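Local coordinates for protein TSC1 N-terminal domain (Chaetomium thermophilum, PDB 7A0M) that probably binds phosphoinositides of the lysosomal membrane, as part of the TSC complex that regulates mTORC1 signalling, at residues N17-T22 with Y72-A77; K98-V103 with R115-F120; Q94-L99 with N146-R151; H201-F206 with V245-I250. All coordinates share one frame; numbering follows the deposited sequence.

The four contacts run along an all-helical solenoid, from its N-terminal end inward. Contacts 1 and 2 have centres about 14 Å apart and touch where Val76 CG2 meets Leu99 CD1 at 3.7 Å, joining consecutive helices 69-81 and 89-105. Contacts 2 and 3 both use helix 89-105, share Lys98 and Leu99, and have centres about 9 Å apart; Asp101 and the ring of Phe117 in contact 2 both reach residues of contact 3. Contact 4, whose centre lies about 24 Å from that of contact 3, falls within the Hamartin family region. Its nearest atoms are about 7 Å from contact 3, without touching.

Contact 1. Residues N17-T22 with Y72-A77; sequences NSFIQT and YAAFVA
Phe19 lays the far end of its ring against the methyl of Ala74, with CZ 3.6 Å from Ala74 CB and the neighbouring CE2 equally near. The methyl approaches the ring obliquely, while the carbonyl oxygen of Ala74 lies in the plane of the ring at its edge, 3.6 Å from Phe19 CE2. CG of Phe19 stands anti to the backbone N (chi1 168°), which carries the ring across to helix 69-81. One residue on, Ile20 reaches over with its terminal methyl: CD1 comes to 4.4 Å from Phe75 CD1, near the plane of that ring and at its edge, a looser touch than the first. The side-chain packing is apolar, and no hydrogen bond crosses it. An alanine in place of Phe19 would probably leave the Ala74 methyl without its aromatic partner and open a gap between the helices. Pro28 and Val78 also touch the Phe19 side chain, whereas Ile20 rests on Ile60 and Lys71. The Phe75 ring reaches Trp61 of helix 45-65 and Trp95 of helix 89-105. This end of helix 9-21 lies against helices 69-81 and 45-65, at the N-terminal end of the helical solenoid.

Contact 2. Residues K98-V103 with R115-F120; sequences KLLDPV and RSFMDF
Phe117 lays its ring against Leu99, Leu100 and Val103, all on one side of its plane, in a nearly antiparallel pairing of helices 89-105 and 113-125, successive helices of an alpha-solenoid. The short axes run at 153° to each other and approach to 10.9 Å, a spacing bridged by the aromatic side chain. With CG anti to the backbone N (chi1 -177°), the ring projects toward the facing helix. Val103 covers one face: its CB sits 4.1 Å above the ring plane, displaced toward the rim, and its two methyls divide the near end of the side chain between them. CG1 meets Phe117 CB at 3.6 Å, while CG2 lies by CD1. The two side chains pass each other at a slant, as do those of Leu100 and Phe117. Leu100 works at the far end, where CD1 reaches the CE2 and CZ atoms, and Leu99 adds its CB beside CE1. Thus the ring is held from its root to its outer edge by three residues of one helix, all buried, while Trp96, one turn before Leu100, stacks on it from the other side. Pro102 has no amide hydrogen, and helix 89-105 is kinked there. At the outer part of the ring, Leu100 CD1 lies 3.7 Å from Phe117 CE2.

Contact 3. Residues Q94-L99 with N146-R151; sequences QWWDKL and NRLLVR
Helices 89-105 and 142-153 of the alpha-solenoid are joined here by a buried apolar touch and a salt bridge, the latter between Asp97 and Arg147. The arginine chain bends at chi2 and chi3 (-84° and -92°), which turns the guanidinium edge to Asp97. NE and, more weakly, NH2 both turn to the same carboxylate oxygen, Asp97 OD1, modelled 2.5 Å from Arg147 NE; the place of that oxygen, and with it the length, is doubtful. OD1 lies at the guanidinium edge, near its plane, but the carboxylate itself is twisted 46° from that plane. NH2 also gives a weak bond to the backbone oxygen of Asp97, 2.6 Å between Arg147 NH2 and Asp97 O with an N-H...O angle of 129°. Alongside, the six-membered end of Trp96 meets Leu148 edge-on: CH2 lies 3.5 Å from Leu148 CD2, and the side chains cross at about a right angle. The indole NE1 is hydrogen-bonded to Thr121. Arg147 NH1 has a further salt bridge to Asp101. A leucine in place of Arg147 would probably leave the Asp97 carboxylate without its charged partner and Asp101 with one mate fewer. Asp97 and Asp101 together probably offset the charges of Arg147 and Arg151, which lie side by side, and the bonds to both aspartates are likely to restrain the turning of the Arg147 guanidinium.

Contact 4. Residues H201-F206 with V245-I250; sequences HRNSAF and VNLALI
Phe206 and the Leu247-Ala248 pair join helix 199-214 to helix 242-255 in the all-helical Hamartin region, where the two short segments run roughly parallel, with axes 27° apart and 9.4 Å at closest approach. From its CB outward, Phe206 meets Leu247 first and Ala248 afterwards. CB lies 4.0 Å from Leu247 CB, at the point where the two backbones come nearest each other. CG stands anti to the carbonyl carbon (chi1 -79°), which swings the ring past Leu247 onto the next residue. There CD2 rests 3.8 Å from the backbone N of Ala248 and also nears its methyl. CE2 makes the tightest approach of the ring, 3.5 Å to Ala248 CB, and CZ at the tip still lies by the same methyl. The alanine thus sits over one face, its CA 3.9 Å above the ring plane and offset toward the rim. Because the side chain of Ala248 is a single methyl, the ring can settle close to the backbone of helix 242-255. Ser235 and Val196, from two other helices, also touch the Phe206 side chain. Asn203 meets the helix a turn earlier, its side chain crossing that of Leu247 at about a right angle; its OD1 takes part in a hydrogen bond with Thr244 OG1, just before the 245-250 segment. Leu247 CD1, meanwhile, lies against the main chain of Asn203, 3.5 Å from Asn203 O.

Contact 1. Residues N17-T22 with Y72-A77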
# COMPACT_ATOMS: atom_id res chain seq x y z
N ASN B 17 41.78 58.16 -15.53
CA ASN B 17 43.11 58.25 -14.94
C ASN B 17 43.07 58.98 -13.60
O ASN B 17 43.78 58.60 -12.66
CB ASN B 17 44.04 58.98 -15.91
CG ASN B 17 44.35 58.17 -17.15
OD1 ASN B 17 45.01 57.13 -17.08
ND2 ASN B 17 43.86 58.64 -18.30
N SER B 18 42.24 60.02 -13.49
CA SER B 18 42.09 60.74 -12.23
C SER B 18 41.37 59.90 -11.19
O SER B 18 41.70 59.96 -10.00
CB SER B 18 41.34 62.05 -12.47
OG SER B 18 40.98 62.65 -11.24
N PHE B 19 40.38 59.11 -11.61
CA PHE B 19 39.59 58.34 -10.66
C PHE B 19 40.40 57.23 -10.01
O PHE B 19 40.20 56.93 -8.82
CB PHE B 19 38.36 57.74 -11.33
CG PHE B 19 37.67 56.70 -10.48
CD1 PHE B 19 36.98 57.07 -9.34
CD2 PHE B 19 37.72 55.36 -10.82
CE1 PHE B 19 36.34 56.13 -8.56
CE2 PHE B 19 37.09 54.41 -10.04
CZ PHE B 19 36.40 54.79 -8.91
N ILE B 20 41.29 56.58 -10.76
CA ILE B 20 42.02 55.45 -10.20
C ILE B 20 42.82 55.88 -8.98
O ILE B 20 42.81 55.21 -7.94
CB ILE B 20 42.92 54.82 -11.28
CG1 ILE B 20 42.07 54.15 -12.36
CG2 ILE B 20 43.89 53.83 -10.66
CD1 ILE B 20 41.14 53.07 -11.85
N GLN B 21 43.51 57.01 -9.08
CA GLN B 21 44.25 57.53 -7.94
C GLN B 21 43.35 58.21 -6.92
O GLN B 21 43.70 58.25 -5.74
CB GLN B 21 45.36 58.46 -8.42
CG GLN B 21 44.90 59.65 -9.21
CD GLN B 21 46.05 60.48 -9.72
OE1 GLN B 21 45.91 61.25 -10.67
NE2 GLN B 21 47.22 60.31 -9.11
N THR B 22 42.20 58.74 -7.34
CA THR B 22 41.28 59.45 -6.45
C THR B 22 39.91 58.78 -6.44
O THR B 22 38.91 59.37 -6.88
CB THR B 22 41.14 60.91 -6.87
OG1 THR B 22 40.59 60.98 -8.19
CG2 THR B 22 42.49 61.61 -6.84
N TYR B 72 41.16 47.66 -7.10
CA TYR B 72 40.52 46.59 -7.86
C TYR B 72 39.01 46.80 -7.85
O TYR B 72 38.36 46.76 -8.89
CB TYR B 72 40.84 45.22 -7.25
CG TYR B 72 42.22 44.66 -7.52
CD1 TYR B 72 43.11 45.30 -8.37
CD2 TYR B 72 42.62 43.48 -6.92
CE1 TYR B 72 44.37 44.77 -8.60
CE2 TYR B 72 43.87 42.94 -7.15
CZ TYR B 72 44.74 43.59 -7.99
OH TYR B 72 45.98 43.04 -8.21
N ALA B 73 38.45 47.05 -6.66
CA ALA B 73 37.02 47.27 -6.54
C ALA B 73 36.60 48.51 -7.32
O ALA B 73 35.54 48.52 -7.96
CB ALA B 73 36.63 47.41 -5.06
N ALA B 74 37.42 49.56 -7.27
CA ALA B 74 37.15 50.74 -8.08
C ALA B 74 37.28 50.42 -9.57
O ALA B 74 36.45 50.87 -10.38
CB ALA B 74 38.10 51.87 -7.69
N PHE B 75 38.30 49.66 -9.95
CA PHE B 75 38.51 49.31 -11.35
C PHE B 75 37.35 48.46 -11.89
O PHE B 75 36.96 48.62 -13.05
CB PHE B 75 39.83 48.57 -11.52
CG PHE B 75 40.17 48.24 -12.95
CD1 PHE B 75 40.69 49.20 -13.79
CD2 PHE B 75 39.97 46.96 -13.44
CE1 PHE B 75 41.00 48.90 -15.10
CE2 PHE B 75 40.28 46.65 -14.75
CZ PHE B 75 40.79 47.63 -15.59
N VAL B 76 36.81 47.57 -11.06
CA VAL B 76 35.69 46.75 -11.51
C VAL B 76 34.46 47.62 -11.76
O VAL B 76 33.72 47.41 -12.73
CB VAL B 76 35.39 45.63 -10.49
CG1 VAL B 76 34.13 44.88 -10.88
CG2 VAL B 76 36.56 44.67 -10.40
N ALA B 77 34.25 48.63 -10.91
CA ALA B 77 33.13 49.54 -11.11
C ALA B 77 33.26 50.28 -12.44
O ALA B 77 32.27 50.47 -13.15
CB ALA B 77 33.04 50.54 -9.95

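Contact 2. Residues K98-V103 with R115-F120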
# COMPACT_ATOMS: atom_id res chain seq x y z
N LYS B 98 40.48 37.82 -16.58
CA LYS B 98 41.66 38.46 -16.01
C LYS B 98 41.45 38.85 -14.55
O LYS B 98 42.40 38.82 -13.76
CB LYS B 98 42.03 39.67 -16.87
CG LYS B 98 43.31 40.38 -16.51
CD LYS B 98 43.50 41.53 -17.49
CE LYS B 98 44.83 42.22 -17.30
NZ LYS B 98 45.99 41.30 -17.50
N LEU B 99 40.23 39.21 -14.17
CA LEU B 99 39.94 39.68 -12.82
C LEU B 99 39.48 38.57 -11.87
O LEU B 99 39.34 38.84 -10.67
CB LEU B 99 38.87 40.77 -12.84
CG LEU B 99 39.15 42.02 -13.68
CD1 LEU B 99 38.12 43.10 -13.40
CD2 LEU B 99 40.56 42.54 -13.44
N LEU B 100 39.23 37.36 -12.37
CA LEU B 100 38.64 36.31 -11.54
C LEU B 100 39.50 36.01 -10.32
O LEU B 100 39.06 36.17 -9.17
CB LEU B 100 38.42 35.05 -12.37
CG LEU B 100 37.82 33.87 -11.60
CD1 LEU B 100 36.48 34.26 -11.00
CD2 LEU B 100 37.67 32.65 -12.50
N ASP B 101 40.74 35.59 -10.54
CA ASP B 101 41.64 35.21 -9.45
C ASP B 101 42.00 36.39 -8.55
O ASP B 101 42.05 36.21 -7.32
CB ASP B 101 42.91 34.56 -10.01
CG ASP B 101 42.64 33.19 -10.60
OD1 ASP B 101 41.73 32.50 -10.10
OD2 ASP B 101 43.34 32.80 -11.56
N PRO B 102 42.27 37.59 -9.08
CA PRO B 102 42.46 38.73 -8.17
C PRO B 102 41.27 39.01 -7.27
O PRO B 102 41.45 39.35 -6.09
CB PRO B 102 42.74 39.90 -9.13
CG PRO B 102 43.34 39.25 -10.31
CD PRO B 102 42.63 37.94 -10.46
N VAL B 103 40.05 38.88 -7.79
CA VAL B 103 38.86 39.09 -6.96
C VAL B 103 38.72 37.97 -5.93
O VAL B 103 38.44 38.23 -4.75
CB VAL B 103 37.61 39.21 -7.84
CG1 VAL B 103 36.35 39.04 -7.00
CG2 VAL B 103 37.59 40.55 -8.56
N ARG B 115 30.99 41.32 -4.08
CA ARG B 115 29.67 41.67 -4.59
C ARG B 115 29.77 42.41 -5.92
O ARG B 115 28.94 42.19 -6.82
CB ARG B 115 28.91 42.51 -3.56
CG ARG B 115 28.60 41.77 -2.27
CD ARG B 115 27.85 42.66 -1.29
NE ARG B 115 27.55 41.97 -0.04
CZ ARG B 115 26.97 42.53 1.01
NH1 ARG B 115 26.62 43.81 0.98
NH2 ARG B 115 26.74 41.82 2.10
N SER B 116 30.76 43.30 -6.06
CA SER B 116 30.91 44.04 -7.31
C SER B 116 31.23 43.11 -8.47
O SER B 116 30.70 43.28 -9.58
CB SER B 116 31.99 45.11 -7.17
OG SER B 116 32.13 45.86 -8.36
N PHE B 117 32.10 42.13 -8.24
CA PHE B 117 32.42 41.17 -9.30
C PHE B 117 31.23 40.26 -9.60
O PHE B 117 31.06 39.83 -10.74
CB PHE B 117 33.64 40.34 -8.91
CG PHE B 117 34.09 39.38 -9.97
CD1 PHE B 117 34.82 39.83 -11.06
CD2 PHE B 117 33.78 38.03 -9.89
CE1 PHE B 117 35.23 38.95 -12.04
CE2 PHE B 117 34.19 37.15 -10.87
CZ PHE B 117 34.92 37.61 -11.95
N MSE B 118 30.42 39.96 -8.59
CA MSE B 118 29.23 39.15 -8.79
C MSE B 118 28.19 39.91 -9.61
O MSE B 118 27.59 39.36 -10.53
CB MSE B 118 28.63 38.73 -7.45
CG MSE B 118 27.49 37.74 -7.58
SE MSE B 118 28.07 36.10 -8.46
CE MSE B 118 26.39 35.59 -9.31
N ASP B 119 28.00 41.18 -9.27
CA ASP B 119 27.09 42.02 -10.05
C ASP B 119 27.61 42.22 -11.47
O ASP B 119 26.82 42.26 -12.42
CB ASP B 119 26.87 43.36 -9.35
CG ASP B 119 26.08 43.22 -8.06
OD1 ASP B 119 25.16 42.38 -8.02
OD2 ASP B 119 26.39 43.94 -7.09
N PHE B 120 28.93 42.36 -11.62
CA PHE B 120 29.51 42.38 -12.96
C PHE B 120 29.19 41.10 -13.71
O PHE B 120 28.86 41.13 -14.90
CB PHE B 120 31.02 42.60 -12.87
CG PHE B 120 31.71 42.65 -14.21
CD1 PHE B 120 31.21 43.44 -15.23
CD2 PHE B 120 32.86 41.92 -14.44
CE1 PHE B 120 31.84 43.49 -16.46
CE2 PHE B 120 33.50 41.97 -15.66
CZ PHE B 120 32.99 42.75 -16.68

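Contact 3. Residues Q94-L99 with N146-R151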
# COMPACT_ATOMS: atom_id res chain seq x y z
N GLN B 94 37.63 38.30 -21.59
CA GLN B 94 39.04 38.49 -21.29
C GLN B 94 39.24 39.28 -20.01
O GLN B 94 40.16 39.00 -19.23
CB GLN B 94 39.71 39.20 -22.47
CG GLN B 94 39.88 38.33 -23.69
CD GLN B 94 40.29 39.13 -24.92
OE1 GLN B 94 40.80 40.24 -24.81
NE2 GLN B 94 40.03 38.56 -26.09
N TRP B 95 38.39 40.27 -19.76
CA TRP B 95 38.51 41.05 -18.53
C TRP B 95 37.98 40.27 -17.34
O TRP B 95 38.59 40.27 -16.27
CB TRP B 95 37.78 42.38 -18.69
CG TRP B 95 38.60 43.41 -19.40
CD1 TRP B 95 38.40 43.90 -20.66
CD2 TRP B 95 39.78 44.07 -18.91
NE1 TRP B 95 39.36 44.82 -20.98
CE2 TRP B 95 40.22 44.94 -19.92
CE3 TRP B 95 40.50 44.00 -17.71
CZ2 TRP B 95 41.35 45.75 -19.77
CZ3 TRP B 95 41.62 44.80 -17.56
CH2 TRP B 95 42.03 45.66 -18.58
N TRP B 96 36.83 39.61 -17.51
CA TRP B 96 36.30 38.74 -16.46
C TRP B 96 37.30 37.63 -16.13
O TRP B 96 37.54 37.34 -14.95
CB TRP B 96 34.95 38.18 -16.90
CG TRP B 96 34.22 37.38 -15.86
CD1 TRP B 96 33.19 37.82 -15.07
CD2 TRP B 96 34.39 35.99 -15.56
NE1 TRP B 96 32.75 36.80 -14.26
CE2 TRP B 96 33.47 35.66 -14.55
CE3 TRP B 96 35.25 35.00 -16.04
CZ2 TRP B 96 33.38 34.39 -14.00
CZ3 TRP B 96 35.17 33.73 -15.49
CH2 TRP B 96 34.24 33.43 -14.49
N ASP B 97 37.88 37.01 -17.16
CA ASP B 97 38.91 36.00 -16.93
C ASP B 97 40.12 36.59 -16.23
O ASP B 97 40.74 35.94 -15.37
CB ASP B 97 39.32 35.39 -18.28
CG ASP B 97 40.11 34.10 -18.13
OD1 ASP B 97 40.40 33.70 -16.99
OD2 ASP B 97 40.45 33.49 -19.17
N LYS B 98 40.48 37.82 -16.58
CA LYS B 98 41.66 38.46 -16.01
C LYS B 98 41.45 38.85 -14.55
O LYS B 98 42.40 38.82 -13.76
CB LYS B 98 42.03 39.67 -16.87
CG LYS B 98 43.31 40.38 -16.51
CD LYS B 98 43.50 41.53 -17.49
CE LYS B 98 44.83 42.22 -17.30
NZ LYS B 98 45.99 41.30 -17.50
N LEU B 99 40.23 39.21 -14.17
CA LEU B 99 39.94 39.68 -12.82
C LEU B 99 39.48 38.57 -11.87
O LEU B 99 39.34 38.84 -10.67
CB LEU B 99 38.87 40.77 -12.84
CG LEU B 99 39.15 42.02 -13.68
CD1 LEU B 99 38.12 43.10 -13.40
CD2 LEU B 99 40.56 42.54 -13.44
N ASN B 146 34.20 26.28 -16.74
CA ASN B 146 35.40 25.50 -16.44
C ASN B 146 36.34 26.27 -15.53
O ASN B 146 36.94 25.70 -14.62
CB ASN B 146 36.11 25.09 -17.73
CG ASN B 146 35.39 23.98 -18.47
OD1 ASN B 146 34.58 23.26 -17.90
ND2 ASN B 146 35.71 23.83 -19.75
N ARG B 147 36.50 27.58 -15.77
CA ARG B 147 37.30 28.40 -14.88
C ARG B 147 36.72 28.41 -13.47
O ARG B 147 37.45 28.28 -12.48
CB ARG B 147 37.41 29.82 -15.44
CG ARG B 147 38.54 30.00 -16.44
CD ARG B 147 39.85 30.26 -15.72
NE ARG B 147 40.08 31.69 -15.54
CZ ARG B 147 40.76 32.21 -14.52
NH1 ARG B 147 41.26 31.43 -13.58
NH2 ARG B 147 40.93 33.52 -14.45
N LEU B 148 35.39 28.56 -13.36
CA LEU B 148 34.75 28.52 -12.06
C LEU B 148 34.83 27.13 -11.44
O LEU B 148 35.05 27.00 -10.23
CB LEU B 148 33.29 28.95 -12.19
CG LEU B 148 33.02 30.39 -12.64
CD1 LEU B 148 31.52 30.64 -12.69
CD2 LEU B 148 33.69 31.37 -11.69
N LEU B 149 34.65 26.09 -12.25
CA LEU B 149 34.66 24.72 -11.73
C LEU B 149 36.02 24.36 -11.15
O LEU B 149 36.11 23.86 -10.02
CB LEU B 149 34.27 23.74 -12.83
CG LEU B 149 32.77 23.63 -13.11
CD1 LEU B 149 32.53 22.80 -14.36
CD2 LEU B 149 32.07 23.02 -11.92
N VAL B 150 37.09 24.59 -11.91
CA VAL B 150 38.43 24.23 -11.44
C VAL B 150 38.74 24.90 -10.11
O VAL B 150 39.27 24.27 -9.19
CB VAL B 150 39.48 24.58 -12.52
CG1 VAL B 150 40.84 24.83 -11.88
CG2 VAL B 150 39.58 23.47 -13.55
N ARG B 151 38.40 26.17 -9.98
CA ARG B 151 38.62 26.85 -8.71
C ARG B 151 37.69 26.35 -7.61
O ARG B 151 38.05 26.38 -6.42
CB ARG B 151 38.50 28.35 -8.94
CG ARG B 151 39.49 28.75 -10.01
CD ARG B 151 40.49 29.74 -9.51
NE ARG B 151 41.35 30.18 -10.60
CZ ARG B 151 42.33 29.43 -11.09
NH1 ARG B 151 42.56 28.23 -10.58
NH2 ARG B 151 43.10 29.89 -12.06

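Contact 4. Residues H201-F206 with V245-I250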
# COMPACT_ATOMS: atom_id res chain seq x y z
N HIS B 201 37.32 13.80 -7.97
CA HIS B 201 36.41 14.94 -8.03
C HIS B 201 34.94 14.53 -8.03
O HIS B 201 34.08 15.41 -8.12
CB HIS B 201 36.69 15.78 -9.29
CG HIS B 201 38.01 16.47 -9.28
ND1 HIS B 201 38.63 16.89 -8.12
CD2 HIS B 201 38.84 16.82 -10.29
CE1 HIS B 201 39.78 17.47 -8.42
NE2 HIS B 201 39.93 17.44 -9.73
N ARG B 202 34.64 13.23 -7.94
CA ARG B 202 33.27 12.77 -8.13
C ARG B 202 32.36 13.18 -6.97
O ARG B 202 31.22 13.59 -7.20
CB ARG B 202 33.26 11.25 -8.30
CG ARG B 202 31.94 10.68 -8.76
CD ARG B 202 32.14 9.28 -9.28
NE ARG B 202 33.09 9.27 -10.38
CZ ARG B 202 33.89 8.24 -10.67
NH1 ARG B 202 33.85 7.14 -9.94
NH2 ARG B 202 34.74 8.33 -11.69
N ASN B 203 32.84 13.07 -5.73
CA ASN B 203 32.01 13.43 -4.59
C ASN B 203 31.60 14.90 -4.63
O ASN B 203 30.44 15.24 -4.41
CB ASN B 203 32.73 13.10 -3.28
CG ASN B 203 32.79 11.61 -3.00
OD1 ASN B 203 32.03 10.83 -3.57
ND2 ASN B 203 33.70 11.21 -2.12
N SER B 204 32.56 15.78 -4.92
CA SER B 204 32.25 17.21 -4.99
C SER B 204 31.35 17.52 -6.19
O SER B 204 30.43 18.34 -6.08
CB SER B 204 33.54 18.02 -5.06
OG SER B 204 34.25 17.95 -3.84
N ALA B 205 31.61 16.87 -7.33
CA ALA B 205 30.79 17.11 -8.52
C ALA B 205 29.34 16.70 -8.29
O ALA B 205 28.42 17.43 -8.68
CB ALA B 205 31.38 16.35 -9.71
N PHE B 206 29.12 15.55 -7.66
CA PHE B 206 27.75 15.13 -7.37
C PHE B 206 27.09 16.06 -6.36
O PHE B 206 25.88 16.31 -6.45
CB PHE B 206 27.74 13.69 -6.85
CG PHE B 206 27.88 12.66 -7.94
CD1 PHE B 206 27.61 12.98 -9.26
CD2 PHE B 206 28.27 11.36 -7.64
CE1 PHE B 206 27.73 12.04 -10.26
CE2 PHE B 206 28.40 10.41 -8.64
CZ PHE B 206 28.13 10.75 -9.95
N VAL B 245 28.02 6.44 -3.99
CA VAL B 245 26.81 5.90 -4.61
C VAL B 245 25.57 6.59 -4.05
O VAL B 245 24.60 6.85 -4.77
CB VAL B 245 26.75 4.37 -4.42
CG1 VAL B 245 25.46 3.82 -4.97
CG2 VAL B 245 27.95 3.71 -5.09
N ASN B 246 25.58 6.90 -2.75
CA ASN B 246 24.43 7.58 -2.15
C ASN B 246 24.26 8.98 -2.71
O ASN B 246 23.13 9.42 -2.95
CB ASN B 246 24.59 7.62 -0.63
CG ASN B 246 23.34 8.12 0.07
OD1 ASN B 246 22.30 7.45 0.07
ND2 ASN B 246 23.43 9.30 0.68
N LEU B 247 25.37 9.70 -2.92
CA LEU B 247 25.29 11.00 -3.58
C LEU B 247 24.71 10.88 -4.98
O LEU B 247 23.81 11.64 -5.36
CB LEU B 247 26.68 11.65 -3.62
CG LEU B 247 27.19 12.29 -2.34
CD1 LEU B 247 28.54 12.94 -2.57
CD2 LEU B 247 26.19 13.31 -1.82
N ALA B 248 25.23 9.93 -5.77
CA ALA B 248 24.70 9.70 -7.11
C ALA B 248 23.22 9.35 -7.07
O ALA B 248 22.45 9.77 -7.95
CB ALA B 248 25.49 8.60 -7.81
N LEU B 249 22.79 8.58 -6.07
CA LEU B 249 21.39 8.20 -5.98
C LEU B 249 20.51 9.40 -5.65
O LEU B 249 19.41 9.53 -6.19
CB LEU B 249 21.21 7.09 -4.94
CG LEU B 249 19.87 6.36 -4.99
CD1 LEU B 249 19.69 5.68 -6.34
CD2 LEU B 249 19.76 5.36 -3.86
N ILE B 250 20.98 10.28 -4.77
CA ILE B 250 20.23 11.49 -4.45
C ILE B 250 20.07 12.35 -5.70
O ILE B 250 18.98 12.88 -5.97
CB ILE B 250 20.91 12.27 -3.32
CG1 ILE B 250 20.82 11.49 -2.00
CG2 ILE B 250 20.28 13.65 -3.16
CD1 ILE B 250 21.55 12.15 -0.85